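Long-range contacts in amino acid adenylation domain-containing protein (Bacillus stratosphericus LAMA 585, PDB 6ULY), which probably selects an alpha-keto acid and activates it with ATP as an acyl adenylate for nonribosomal depsipeptide synthesis: residues T17-L22 with C88-F93; A84-V89 with F230-V235; R194-N199 with E335-V340; P388-R393 with G414-K419; R409-G414 with V431-G436. All blocks are in the same frame, centred on the assembly; numbering follows the deposited sequence.

Interaction 1 (T17-L22 with C88-F93)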
# COMPACT_ATOMS: atom_id res chain seq x y z
N THR A 17 28.14 13.92 16.58
CA THR A 17 27.05 14.63 15.92
C THR A 17 27.55 15.17 14.58
O THR A 17 28.76 15.24 14.33
CB THR A 17 26.53 15.78 16.78
OG1 THR A 17 25.51 16.49 16.07
CG2 THR A 17 27.65 16.76 17.14
N LEU A 18 26.61 15.55 13.71
CA LEU A 18 27.01 16.08 12.42
C LEU A 18 27.66 17.45 12.53
O LEU A 18 28.43 17.83 11.65
CB LEU A 18 25.80 16.15 11.48
CG LEU A 18 25.23 14.83 10.95
CD1 LEU A 18 24.27 15.10 9.81
CD2 LEU A 18 26.32 13.86 10.49
N GLN A 19 27.36 18.20 13.60
CA GLN A 19 28.07 19.45 13.83
C GLN A 19 29.57 19.21 13.98
O GLN A 19 30.38 19.96 13.42
CB GLN A 19 27.52 20.14 15.08
CG GLN A 19 26.13 20.72 14.91
CD GLN A 19 25.58 21.31 16.19
OE1 GLN A 19 26.34 21.64 17.11
NE2 GLN A 19 24.26 21.44 16.27
N ASP A 20 29.96 18.17 14.71
CA ASP A 20 31.37 17.85 14.85
C ASP A 20 31.97 17.40 13.53
O ASP A 20 33.16 17.63 13.28
CB ASP A 20 31.56 16.76 15.91
CG ASP A 20 30.94 17.13 17.26
OD1 ASP A 20 30.79 18.34 17.54
OD2 ASP A 20 30.61 16.20 18.03
N VAL A 21 31.18 16.77 12.66
CA VAL A 21 31.67 16.39 11.34
C VAL A 21 32.04 17.64 10.55
O VAL A 21 33.12 17.72 9.95
CB VAL A 21 30.62 15.54 10.60
CG1 VAL A 21 31.03 15.33 9.15
CG2 VAL A 21 30.42 14.19 11.30
N LEU A 22 31.15 18.63 10.55
CA LEU A 22 31.40 19.86 9.80
C LEU A 22 32.57 20.63 10.39
O LEU A 22 33.37 21.21 9.64
CB LEU A 22 30.13 20.72 9.80
CG LEU A 22 30.18 22.00 8.97
CD1 LEU A 22 30.47 21.69 7.51
CD2 LEU A 22 28.89 22.78 9.12
N CYS A 88 20.45 23.70 8.84
CA CYS A 88 19.52 22.98 9.71
C CYS A 88 20.26 22.18 10.77
O CYS A 88 19.87 22.18 11.94
CB CYS A 88 18.63 22.06 8.87
SG CYS A 88 17.44 22.92 7.82
N VAL A 89 21.32 21.48 10.38
CA VAL A 89 22.16 20.79 11.35
C VAL A 89 22.64 21.75 12.43
O VAL A 89 22.63 21.42 13.62
CB VAL A 89 23.34 20.11 10.64
CG1 VAL A 89 24.39 19.65 11.66
CG2 VAL A 89 22.85 18.95 9.79
N LEU A 90 23.07 22.95 12.04
CA LEU A 90 23.57 23.91 13.03
C LEU A 90 22.45 24.37 13.95
O LEU A 90 22.65 24.52 15.16
CB LEU A 90 24.21 25.11 12.34
CG LEU A 90 25.52 24.86 11.59
CD1 LEU A 90 26.02 26.14 10.95
CD2 LEU A 90 26.57 24.28 12.53
N GLY A 91 21.26 24.60 13.40
CA GLY A 91 20.16 25.09 14.20
C GLY A 91 19.39 24.04 14.96
O GLY A 91 18.46 24.39 15.70
N GLY A 92 19.74 22.77 14.82
CA GLY A 92 18.92 21.72 15.39
C GLY A 92 17.63 21.49 14.65
O GLY A 92 16.74 20.80 15.16
N PHE A 93 17.50 22.07 13.46
CA PHE A 93 16.33 21.85 12.63
C PHE A 93 16.48 20.51 11.92
O PHE A 93 17.60 20.04 11.67
CB PHE A 93 16.18 22.98 11.62
CG PHE A 93 16.40 24.35 12.20
CD1 PHE A 93 15.88 24.67 13.45
CD2 PHE A 93 17.14 25.30 11.52
CE1 PHE A 93 16.08 25.93 13.99
CE2 PHE A 93 17.34 26.56 12.06
CZ PHE A 93 16.82 26.87 13.30
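Leu18, Gln19 and Leu22 on the first turns of helix 18-26 pack against Val89 and Leu90 at the C-terminal end of helix 78-91, a buried helix-to-helix contact with one polar bond. It lies beside helix 46-62, with its centre about 24 Å from the centre of the chain. The backbones come closest at Gln19 and Leu90, whose CA atoms are 6.4 Å apart. Val89 carries most of the apolar part: its CG1 meets Leu18 CB at 3.8 Å and also touches Gln19 CG, while CG2 faces Leu18 CD1. The anti placement of CG1 relative to the backbone N (chi1 168°) turns that methyl to the start of helix 18-26. Farther along, Leu22 CD2 comes to 4.4 Å from Leu90 CD2, a looser touch. The Gln19 chain runs extended beyond CG, and NE2 donates to Val89 O over 3.1 Å with an N-H...O angle of 155°, the donor tilted 24° from the carbonyl plane. NE2 also donates to His166 O, and Leu49 and Ala53 of helix 46-62 pack on Leu22 and Leu90. Val89 O lies in the last turn, near the Schellman motif in which Gly92 takes positive phi. The Gln19 amide therefore supplies a second donor to a carbonyl whose backbone bond from Gly92 N is weak, and one side-chain nitrogen ties that end of the helix to the loop at His166.

Interaction 2 (A84-V89 with F230-V235)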
# COMPACT_ATOMS: atom_id res chain seq x y z
N ALA A 84 21.66 24.47 2.85
CA ALA A 84 20.46 24.46 3.67
C ALA A 84 20.47 23.29 4.65
O ALA A 84 20.00 23.43 5.79
CB ALA A 84 19.22 24.38 2.77
N PHE A 85 21.00 22.15 4.22
CA PHE A 85 21.06 20.99 5.11
C PHE A 85 21.92 21.28 6.33
O PHE A 85 21.55 20.94 7.46
CB PHE A 85 21.62 19.79 4.35
CG PHE A 85 21.87 18.59 5.21
CD1 PHE A 85 20.86 17.68 5.47
CD2 PHE A 85 23.12 18.36 5.76
CE1 PHE A 85 21.09 16.57 6.26
CE2 PHE A 85 23.36 17.25 6.55
CZ PHE A 85 22.34 16.35 6.80
N TRP A 86 23.07 21.92 6.13
CA TRP A 86 23.97 22.15 7.24
C TRP A 86 23.52 23.31 8.11
O TRP A 86 23.73 23.29 9.33
CB TRP A 86 25.38 22.37 6.71
CG TRP A 86 25.99 21.09 6.25
CD1 TRP A 86 26.18 20.69 4.97
CD2 TRP A 86 26.48 20.03 7.08
NE1 TRP A 86 26.77 19.45 4.94
CE2 TRP A 86 26.96 19.02 6.23
CE3 TRP A 86 26.56 19.85 8.47
CZ2 TRP A 86 27.51 17.84 6.71
CZ3 TRP A 86 27.11 18.68 8.94
CH2 TRP A 86 27.58 17.69 8.07
N ALA A 87 22.86 24.32 7.53
CA ALA A 87 22.20 25.32 8.35
C ALA A 87 21.24 24.66 9.33
O ALA A 87 21.21 24.99 10.52
CB ALA A 87 21.47 26.33 7.46
N CYS A 88 20.45 23.70 8.84
CA CYS A 88 19.52 22.98 9.71
C CYS A 88 20.26 22.18 10.77
O CYS A 88 19.87 22.18 11.94
CB CYS A 88 18.63 22.06 8.87
SG CYS A 88 17.44 22.92 7.82
N VAL A 89 21.32 21.48 10.38
CA VAL A 89 22.16 20.79 11.35
C VAL A 89 22.64 21.75 12.43
O VAL A 89 22.63 21.42 13.62
CB VAL A 89 23.34 20.11 10.64
CG1 VAL A 89 24.39 19.65 11.66
CG2 VAL A 89 22.85 18.95 9.79
N PHE A 230 27.50 9.05 0.40
CA PHE A 230 28.51 9.89 -0.24
C PHE A 230 28.67 11.22 0.48
O PHE A 230 29.71 11.44 1.10
CB PHE A 230 28.18 10.06 -1.72
CG PHE A 230 28.89 9.07 -2.60
CD1 PHE A 230 29.87 9.48 -3.48
CD2 PHE A 230 28.61 7.72 -2.50
CE1 PHE A 230 30.54 8.57 -4.27
CE2 PHE A 230 29.28 6.80 -3.28
CZ PHE A 230 30.25 7.22 -4.17
N HIS A 231 27.67 12.10 0.45
CA HIS A 231 27.88 13.44 0.98
C HIS A 231 28.39 13.39 2.42
O HIS A 231 29.44 13.97 2.73
CB HIS A 231 26.59 14.25 0.89
CG HIS A 231 26.70 15.62 1.49
ND1 HIS A 231 27.67 16.53 1.11
CD2 HIS A 231 25.97 16.23 2.46
CE1 HIS A 231 27.53 17.64 1.81
NE2 HIS A 231 26.50 17.48 2.64
N LEU A 232 27.68 12.69 3.31
CA LEU A 232 28.09 12.68 4.71
C LEU A 232 29.36 11.86 4.91
O LEU A 232 30.22 12.23 5.72
CB LEU A 232 26.96 12.15 5.60
CG LEU A 232 25.78 13.11 5.78
CD1 LEU A 232 24.72 12.46 6.67
CD2 LEU A 232 26.22 14.44 6.36
N VAL A 233 29.50 10.75 4.19
CA VAL A 233 30.76 10.02 4.22
C VAL A 233 31.91 10.93 3.81
O VAL A 233 33.01 10.87 4.38
CB VAL A 233 30.69 8.77 3.32
CG1 VAL A 233 32.08 8.29 2.95
CG2 VAL A 233 29.91 7.67 4.01
N ASN A 234 31.67 11.79 2.81
CA ASN A 234 32.73 12.66 2.31
C ASN A 234 33.10 13.72 3.34
O ASN A 234 34.28 13.97 3.59
CB ASN A 234 32.30 13.30 1.00
CG ASN A 234 32.17 12.30 -0.13
OD1 ASN A 234 32.91 11.31 -0.19
ND2 ASN A 234 31.24 12.55 -1.04
N VAL A 235 32.10 14.37 3.94
CA VAL A 235 32.38 15.38 4.96
C VAL A 235 33.06 14.73 6.17
O VAL A 235 33.97 15.31 6.76
CB VAL A 235 31.09 16.12 5.36
CG1 VAL A 235 31.41 17.27 6.30
CG2 VAL A 235 30.36 16.63 4.14
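Leu232 CD2 touches two aromatic side chains, 3.7 Å from Trp86 CZ2 and 4.0 Å from Phe85 CE2, at the centre of a buried helix-helix packing in the adenylation domain, a member of the ANL superfamily. The segments 84-89 and 230-235 of helices 78-91 and 224-237 run at 64° between their N-to-C directions, their axes 13.6 Å apart at closest, a spacing bridged by large side chains. The CD2 branch of Leu232 reaches both CZ2 and CH2 of Trp86. The Phe85 and Leu232 side chains cross at about a right angle. Val235, one turn on, adds both methyls to the same corner of the indole: CG1 and CG2 are each 4.0 Å from Trp86 CZ2. Within helix 78-91 the Phe85 ring also lies against the indole, with CD2 over one of its faces toward the rim. Leu49 and Ala53 of helix 46-62 and Leu22 of helix 18-26 pack on Trp86, while Val196 and Val200 of helix 193-207 touch Leu232. At the polar edge the five-membered ring of Trp86 and the ring of His231 meet rim to rim, their planes 66° apart and neither lying over the other's face. His231 ND1 is hydrogen-bonded to Gln241 OE1, consistent with a proton on ND1 that would leave the other ring nitrogen as acceptor. That nitrogen, His231 NE2, accepts from Trp86 NE1 at 3.0 Å, with an N-H...N angle of 149° and NE1 somewhat tilted from the imidazole plane.

Interaction 3 (R194-N199 with E335-V340). With QA7 (5'-O-{(S)-hydroxy[(4-methyl-2-oxopentanoyl)oxy]phosphoryl}adenosine), chain C.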
# COMPACT_ATOMS: atom_id res chain seq x y z
N ARG A 194 23.21 9.41 15.48
CA ARG A 194 23.87 8.15 15.81
C ARG A 194 23.68 7.13 14.70
O ARG A 194 24.64 6.46 14.29
CB ARG A 194 23.33 7.61 17.14
CG ARG A 194 24.12 6.44 17.70
CD ARG A 194 23.46 5.83 18.92
NE ARG A 194 23.28 6.78 20.01
CZ ARG A 194 24.24 7.15 20.86
NH1 ARG A 194 25.46 6.65 20.75
NH2 ARG A 194 23.97 8.02 21.82
N SER A 195 22.45 6.97 14.21
CA SER A 195 22.20 5.95 13.19
C SER A 195 22.91 6.30 11.88
O SER A 195 23.50 5.43 11.23
CB SER A 195 20.70 5.78 12.96
OG SER A 195 20.06 7.02 12.68
N VAL A 196 22.88 7.58 11.49
CA VAL A 196 23.57 7.98 10.27
C VAL A 196 25.07 7.80 10.42
O VAL A 196 25.72 7.15 9.60
CB VAL A 196 23.20 9.43 9.91
CG1 VAL A 196 24.03 9.92 8.75
CG2 VAL A 196 21.71 9.53 9.59
N LEU A 197 25.65 8.34 11.50
CA LEU A 197 27.09 8.25 11.68
C LEU A 197 27.56 6.81 11.81
O LEU A 197 28.68 6.49 11.40
CB LEU A 197 27.52 9.04 12.91
CG LEU A 197 27.56 10.56 12.74
CD1 LEU A 197 27.83 11.23 14.08
CD2 LEU A 197 28.62 10.95 11.73
N ALA A 198 26.72 5.94 12.36
CA ALA A 198 27.08 4.53 12.45
C ALA A 198 27.22 3.92 11.06
O ALA A 198 28.13 3.12 10.82
CB ALA A 198 26.03 3.76 13.26
N ASN A 199 26.32 4.27 10.14
CA ASN A 199 26.47 3.82 8.76
C ASN A 199 27.69 4.45 8.11
O ASN A 199 28.45 3.78 7.41
CB ASN A 199 25.21 4.16 7.96
CG ASN A 199 25.28 3.64 6.54
OD1 ASN A 199 26.02 4.16 5.71
ND2 ASN A 199 24.50 2.60 6.26
N GLU A 335 15.85 3.29 5.46
CA GLU A 335 15.56 2.96 6.85
C GLU A 335 16.80 2.51 7.62
O GLU A 335 16.77 2.51 8.86
CB GLU A 335 14.50 1.85 6.94
CG GLU A 335 13.12 2.27 6.50
CD GLU A 335 12.87 2.05 5.02
OE1 GLU A 335 13.85 2.00 4.24
OE2 GLU A 335 11.69 1.93 4.63
N ILE A 336 17.87 2.12 6.93
CA ILE A 336 19.09 1.66 7.59
C ILE A 336 20.26 2.55 7.17
O ILE A 336 21.42 2.12 7.20
CB ILE A 336 19.35 0.18 7.28
CG1 ILE A 336 19.47 -0.05 5.77
CG2 ILE A 336 18.22 -0.70 7.84
CD1 ILE A 336 19.68 -1.50 5.39
N SER A 337 19.96 3.79 6.79
CA SER A 337 20.97 4.84 6.55
C SER A 337 21.85 4.56 5.34
O SER A 337 23.02 4.94 5.32
CB SER A 337 21.85 5.05 7.79
OG SER A 337 21.07 5.47 8.90
N SER A 338 21.29 3.91 4.32
CA SER A 338 21.95 3.65 3.03
C SER A 338 22.61 2.28 3.05
O SER A 338 22.03 1.32 3.58
CB SER A 338 22.94 4.78 2.67
OG SER A 338 24.23 4.61 3.22
N ALA A 339 23.80 2.15 2.46
CA ALA A 339 24.35 0.82 2.21
C ALA A 339 24.80 0.15 3.49
O ALA A 339 25.32 0.80 4.41
CB ALA A 339 25.52 0.92 1.23
N VAL A 340 24.60 -1.17 3.56
CA VAL A 340 25.07 -1.98 4.68
C VAL A 340 25.87 -3.19 4.22
O VAL A 340 26.41 -3.91 5.06
CB VAL A 340 23.89 -2.42 5.57
CG1 VAL A 340 23.23 -1.21 6.22
CG2 VAL A 340 22.87 -3.23 4.77
C01 QA7 C . 23.38 1.20 -1.81
C02 QA7 C . 22.39 2.31 -1.82
C03 QA7 C . 22.79 3.37 -0.82
C04 QA7 C . 21.06 1.65 -1.65
C05 QA7 C . 20.05 2.32 -0.76
C06 QA7 C . 18.68 2.56 -1.28
C10 QA7 C . 15.90 0.53 -0.84
C11 QA7 C . 15.48 -0.55 -1.58
C12 QA7 C . 15.90 -1.89 -0.85
C13 QA7 C . 16.02 -2.70 -1.76
C14 QA7 C . 16.45 -1.86 -3.11
C16 QA7 C . 18.77 -1.37 -2.93
C18 QA7 C . 19.65 -2.96 -4.04
C19 QA7 C . 20.44 -3.89 -4.72
C21 QA7 C . 18.62 -5.02 -5.33
C23 QA7 C . 18.33 -3.13 -4.06
N15 QA7 C . 17.81 -2.12 -3.37
N17 QA7 C . 19.90 -1.87 -3.33
N20 QA7 C . 19.89 -4.88 -5.32
N22 QA7 C . 17.84 -4.19 -4.73
N24 QA7 C . 21.83 -3.73 -4.70
O07 QA7 C . 17.68 3.04 -0.51
O09 QA7 C . 15.53 1.73 -1.41
O25 QA7 C . 16.24 -0.64 -2.86
O26 QA7 C . 14.82 -3.38 -2.17
O27 QA7 C . 14.99 -2.38 0.25
O28 QA7 C . 15.88 4.22 -1.56
O29 QA7 C . 15.47 3.26 0.42
O30 QA7 C . 18.47 2.33 -2.37
O31 QA7 C . 20.33 2.59 0.30
P08 QA7 C . 16.12 3.05 -0.80
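Asn199 ND2 is gripped by two backbone carbonyls of the 335-340 segment: it donates to Ala339 O at 2.7 Å and, weakly, to Ile336 O at 3.3 Å. The stronger bond is bent, with an N-H...O angle of 139°, and ND2 stands above the carbonyl plane of Ala339. With CG anti to the backbone N (chi1 -176°), the side chain extends from helix 193-207 toward the turn at Ser337, where Asn199 CB packs 3.5 Å from Ser337 CB. On the other branch of the amide, OD1 lies 3.1 Å from Ser338 OG. Ser337 OG comes near Ser195 O, but its hydrogen bond is with Thr416 O. Ser337 and Ser338 form a G1 beta bulge opposite Met333. Beyond the bulge the chain borders the keto acyl adenylate: Ser338 CA is 3.3 Å from O31 of the ligand, and Ala339 CB is 3.7 Å from its C01 methyl. Asn199 is thus placed as a second-shell residue and probably helps to position the backbone beside the acyl group. The segment enters strand 338-342, antiparallel to strand 327-333, with helix 193-207 on one side and Met229 of helix 224-237 touching Ser338 and Ala339.

Interaction 4 (P388-R393 with G414-K419)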
# COMPACT_ATOMS: atom_id res chain seq x y z
N PRO A 388 30.93 -3.24 9.24
CA PRO A 388 31.02 -3.37 10.69
C PRO A 388 29.77 -2.84 11.38
O PRO A 388 29.21 -1.81 10.98
CB PRO A 388 32.26 -2.54 11.04
CG PRO A 388 33.10 -2.60 9.82
CD PRO A 388 32.15 -2.67 8.65
N GLY A 389 29.33 -3.56 12.41
CA GLY A 389 28.19 -3.17 13.21
C GLY A 389 26.88 -3.78 12.77
O GLY A 389 25.93 -3.80 13.56
N ILE A 390 26.80 -4.29 11.55
CA ILE A 390 25.55 -4.79 10.98
C ILE A 390 25.54 -6.31 11.07
O ILE A 390 26.55 -6.97 10.81
CB ILE A 390 25.38 -4.33 9.52
CG1 ILE A 390 25.27 -2.80 9.43
CG2 ILE A 390 24.18 -5.01 8.89
CD1 ILE A 390 23.94 -2.25 9.86
N THR A 391 24.39 -6.86 11.44
CA THR A 391 24.12 -8.29 11.33
C THR A 391 22.98 -8.48 10.34
O THR A 391 21.97 -7.79 10.42
CB THR A 391 23.77 -8.92 12.68
OG1 THR A 391 24.73 -8.52 13.67
CG2 THR A 391 23.79 -10.42 12.57
N ILE A 392 23.16 -9.41 9.41
CA ILE A 392 22.12 -9.78 8.46
C ILE A 392 21.72 -11.22 8.74
O ILE A 392 22.56 -12.04 9.11
CB ILE A 392 22.59 -9.62 7.00
CG1 ILE A 392 23.20 -8.23 6.80
CG2 ILE A 392 21.43 -9.86 6.05
CD1 ILE A 392 23.68 -7.98 5.41
N ARG A 393 20.44 -11.52 8.55
CA ARG A 393 19.98 -12.90 8.60
C ARG A 393 18.90 -13.09 7.55
O ARG A 393 18.26 -12.14 7.09
CB ARG A 393 19.47 -13.28 10.00
CG ARG A 393 18.11 -12.70 10.38
CD ARG A 393 17.60 -13.31 11.68
NE ARG A 393 16.26 -12.84 12.03
CZ ARG A 393 15.60 -13.21 13.12
NH1 ARG A 393 16.14 -14.06 13.98
NH2 ARG A 393 14.38 -12.73 13.35
N GLY A 414 21.36 -3.73 13.58
CA GLY A 414 22.52 -2.90 13.75
C GLY A 414 22.21 -1.52 14.28
O GLY A 414 21.07 -1.18 14.60
N PRO A 415 23.25 -0.69 14.38
CA PRO A 415 23.09 0.66 14.92
C PRO A 415 22.70 1.72 13.90
O PRO A 415 22.60 2.89 14.27
CB PRO A 415 24.49 0.95 15.47
CG PRO A 415 25.40 0.24 14.51
CD PRO A 415 24.66 -1.00 14.07
N THR A 416 22.49 1.35 12.64
CA THR A 416 22.18 2.30 11.58
C THR A 416 20.69 2.44 11.33
O THR A 416 20.29 3.19 10.43
CB THR A 416 22.87 1.89 10.28
OG1 THR A 416 22.21 0.75 9.72
CG2 THR A 416 24.33 1.54 10.52
N THR A 417 19.86 1.74 12.09
CA THR A 417 18.43 1.72 11.82
C THR A 417 17.78 3.04 12.23
O THR A 417 18.15 3.65 13.24
CB THR A 417 17.77 0.55 12.57
OG1 THR A 417 18.30 -0.69 12.08
CG2 THR A 417 16.27 0.56 12.36
N MET A 418 16.81 3.47 11.43
CA MET A 418 16.06 4.68 11.72
C MET A 418 15.39 4.60 13.09
O MET A 418 15.20 3.52 13.66
CB MET A 418 14.98 4.89 10.65
CG MET A 418 14.02 3.71 10.55
SD MET A 418 12.51 4.05 9.63
CE MET A 418 11.67 2.48 9.78
N LYS A 419 15.00 5.77 13.61
CA LYS A 419 14.11 5.79 14.76
C LYS A 419 12.76 5.17 14.41
O LYS A 419 12.10 4.60 15.29
CB LYS A 419 13.89 7.22 15.25
CG LYS A 419 15.11 7.92 15.81
CD LYS A 419 14.68 9.20 16.52
CE LYS A 419 15.87 10.01 16.98
NZ LYS A 419 15.45 11.24 17.70
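Gly389 and Ile390 make the contact with Gly414, Pro415 and Thr416, just ahead of the point where the chain enters strand 391-395. At Gly389 the backbone phi is 94°, a positive value that suits glycine. Its own O faces the partner loop, 3.1 Å from Pro415 CD and 3.5 Å from Gly414 CA, so a carbonyl oxygen meets the CD methylene of the proline without a hydrogen bond. Ile390 follows with its CG1 branch anti to the carbonyl carbon (chi1 -64°). Its terminal CD1 passes beside Gly414 CA at 4.2 Å and ends against Thr416, where it meets OG1 at 3.5 Å and CG2 at 3.9 Å. The two side chains cross at about a right angle. Gly414 has no side chain on the side where Ile390 CD1 lies against its CA. Thr416 OG1 has its polar partner elsewhere, in a hydrogen bond with Ile336 O, and Ala198 of helix 193-207 touches both Pro415 and Thr416. From Thr391 onward the chain pairs with strand 408-413: Thr391 bonds to Lys413 and Arg393 to Gln411 through the backbone. The side chain of Thr416 lies about 10 Å from the bound adenylate. The arrangement is that of two neighbouring antiparallel strands at their shared end, where one enters and the other leaves the five-stranded sheet of the adenylation domain.

Interaction 5 (R409-G414 with V431-G436). With SO4 (sulfate ion), chain K.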
# COMPACT_ATOMS: atom_id res chain seq x y z
N ARG A 409 13.67 -14.27 3.64
CA ARG A 409 13.44 -12.86 3.92
C ARG A 409 14.65 -12.25 4.60
O ARG A 409 15.09 -12.73 5.65
CB ARG A 409 12.19 -12.70 4.79
CG ARG A 409 10.91 -13.02 4.06
CD ARG A 409 9.92 -13.76 4.96
NE ARG A 409 8.63 -13.93 4.29
CZ ARG A 409 8.37 -14.87 3.39
NH1 ARG A 409 9.31 -15.75 3.04
NH2 ARG A 409 7.17 -14.94 2.83
N VAL A 410 15.18 -11.18 4.00
CA VAL A 410 16.37 -10.52 4.53
C VAL A 410 15.97 -9.64 5.70
O VAL A 410 15.03 -8.85 5.62
CB VAL A 410 17.06 -9.69 3.44
CG1 VAL A 410 18.34 -9.04 3.98
CG2 VAL A 410 17.36 -10.54 2.21
N GLN A 411 16.71 -9.76 6.81
CA GLN A 411 16.50 -8.93 7.97
C GLN A 411 17.83 -8.34 8.41
O GLN A 411 18.88 -8.95 8.22
CB GLN A 411 15.86 -9.71 9.13
CG GLN A 411 14.43 -10.17 8.85
CD GLN A 411 13.77 -10.79 10.07
OE1 GLN A 411 14.44 -11.22 11.01
NE2 GLN A 411 12.44 -10.82 10.07
N ILE A 412 17.77 -7.15 9.00
CA ILE A 412 18.96 -6.39 9.35
C ILE A 412 18.90 -6.00 10.81
O ILE A 412 17.88 -5.46 11.28
CB ILE A 412 19.10 -5.13 8.48
CG1 ILE A 412 19.05 -5.48 6.99
CG2 ILE A 412 20.38 -4.40 8.82
CD1 ILE A 412 20.19 -6.35 6.53
N LYS A 413 19.99 -6.23 11.53
CA LYS A 413 20.17 -5.72 12.88
C LYS A 413 21.43 -4.88 12.93
O LYS A 413 22.47 -5.27 12.37
CB LYS A 413 20.27 -6.86 13.90
CG LYS A 413 20.26 -6.39 15.36
CD LYS A 413 20.91 -7.40 16.32
CE LYS A 413 20.44 -8.82 16.07
NZ LYS A 413 20.88 -9.74 17.16
N GLY A 414 21.36 -3.73 13.58
CA GLY A 414 22.52 -2.90 13.75
C GLY A 414 22.21 -1.52 14.28
O GLY A 414 21.07 -1.18 14.60
N VAL A 431 7.84 -3.43 10.50
CA VAL A 431 9.24 -3.54 10.07
C VAL A 431 10.14 -3.89 11.25
O VAL A 431 11.14 -4.59 11.08
CB VAL A 431 9.72 -2.25 9.38
CG1 VAL A 431 8.85 -1.93 8.18
CG2 VAL A 431 9.75 -1.07 10.37
N PHE A 432 9.82 -3.39 12.44
CA PHE A 432 10.63 -3.66 13.63
C PHE A 432 10.13 -4.95 14.27
O PHE A 432 9.16 -4.94 15.03
CB PHE A 432 10.57 -2.49 14.60
CG PHE A 432 11.24 -1.23 14.10
CD1 PHE A 432 12.31 -1.29 13.21
CD2 PHE A 432 10.81 0.02 14.53
CE1 PHE A 432 12.92 -0.13 12.76
CE2 PHE A 432 11.42 1.18 14.08
CZ PHE A 432 12.47 1.10 13.20
N GLN A 433 10.80 -6.06 13.97
CA GLN A 433 10.46 -7.35 14.55
C GLN A 433 11.17 -7.52 15.89
O GLN A 433 11.90 -6.63 16.35
CB GLN A 433 10.82 -8.48 13.58
CG GLN A 433 10.32 -8.28 12.15
CD GLN A 433 8.81 -8.40 12.00
OE1 GLN A 433 8.07 -8.31 12.98
NE2 GLN A 433 8.35 -8.60 10.77
N ALA A 434 10.95 -8.66 16.53
CA ALA A 434 11.48 -8.87 17.88
C ALA A 434 12.99 -9.04 17.85
O ALA A 434 13.56 -9.62 16.93
CB ALA A 434 10.84 -10.09 18.52
N ASP A 435 13.64 -8.50 18.89
CA ASP A 435 15.07 -8.71 19.12
C ASP A 435 15.92 -7.84 18.20
O ASP A 435 17.06 -8.20 17.89
CB ASP A 435 15.44 -10.18 18.96
CG ASP A 435 16.75 -10.54 19.65
OD1 ASP A 435 16.84 -10.35 20.88
OD2 ASP A 435 17.68 -11.00 18.96
N GLY A 436 15.37 -6.71 17.75
CA GLY A 436 16.14 -5.73 17.02
C GLY A 436 16.27 -5.98 15.53
O GLY A 436 17.15 -5.39 14.90
S SO4 K . 6.41 -11.22 6.33
O1 SO4 K . 6.24 -10.58 7.62
O2 SO4 K . 5.30 -12.10 6.07
O3 SO4 K . 7.63 -11.98 6.29
O4 SO4 K . 6.46 -10.21 5.32
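Lys413 and Gly436 make the closest approach between the end of strand 408-413 and the loop before strand 438-447, with Lys413 CG 3.3 Å from Gly436 O. Lys413 CG stands anti to the backbone N (chi1 -172°), and the chain bends at chi3 (-46°). Its NZ forms a long salt bridge with Asp435 OD2 at 3.9 Å, the two side chains approaching obliquely. Gln411, two residues earlier on the same side of the strand, sets its NE2 3.9 Å from Gln433 CG; these side chains cross at about a right angle, their amide planes 34° apart. Both ends of the Gln411 amide are held from outside the contact, OE1 by Arg393 NE and NE2 by His439 ND1. The loop folds as a type II beta turn from Gln433 to Gly436, with positive phi at Asp435, and sets Gly436 O beside Lys413. At the other end of the strand, Arg409 NE donates to O3 of a sulfate ion at 3.0 Å, with O3 at the edge of the guanidinium plane. The sulfate, probably from the crystallisation liquor, is also bound by His399 and by Lys112 of the second subunit. Asp435 and Gly436 are exposed, and the long charge pair probably contributes modestly in solvent. Between the two segments themselves the contact is van der Waals touch plus that pair, while backbone pairing of Ile412 with Phe438 ties in the following strand.

Interactions 1, 2 and 3 are buried, whereas 4 and 5 are partly buried, and 5 alone has exposed residues among those that touch. Interactions 1 and 2 share helix 78-91 and join into one apolar core, with Leu18 and Leu22 against Phe85 and Trp86; Leu232 carries this packing on to Val196 of interaction 3. There the chemistry turns polar, as an asparagine meets backbone carbonyls beside the ligand. Interaction 3 in turn joins interaction 4 through the backbone bond of Glu335 with Met418 and the packing of Asn199 on Thr416. Interactions 4 and 5 share Gly414 and lie on neighbouring strands of one sheet, but neither has a hydrogen bond between its own segments.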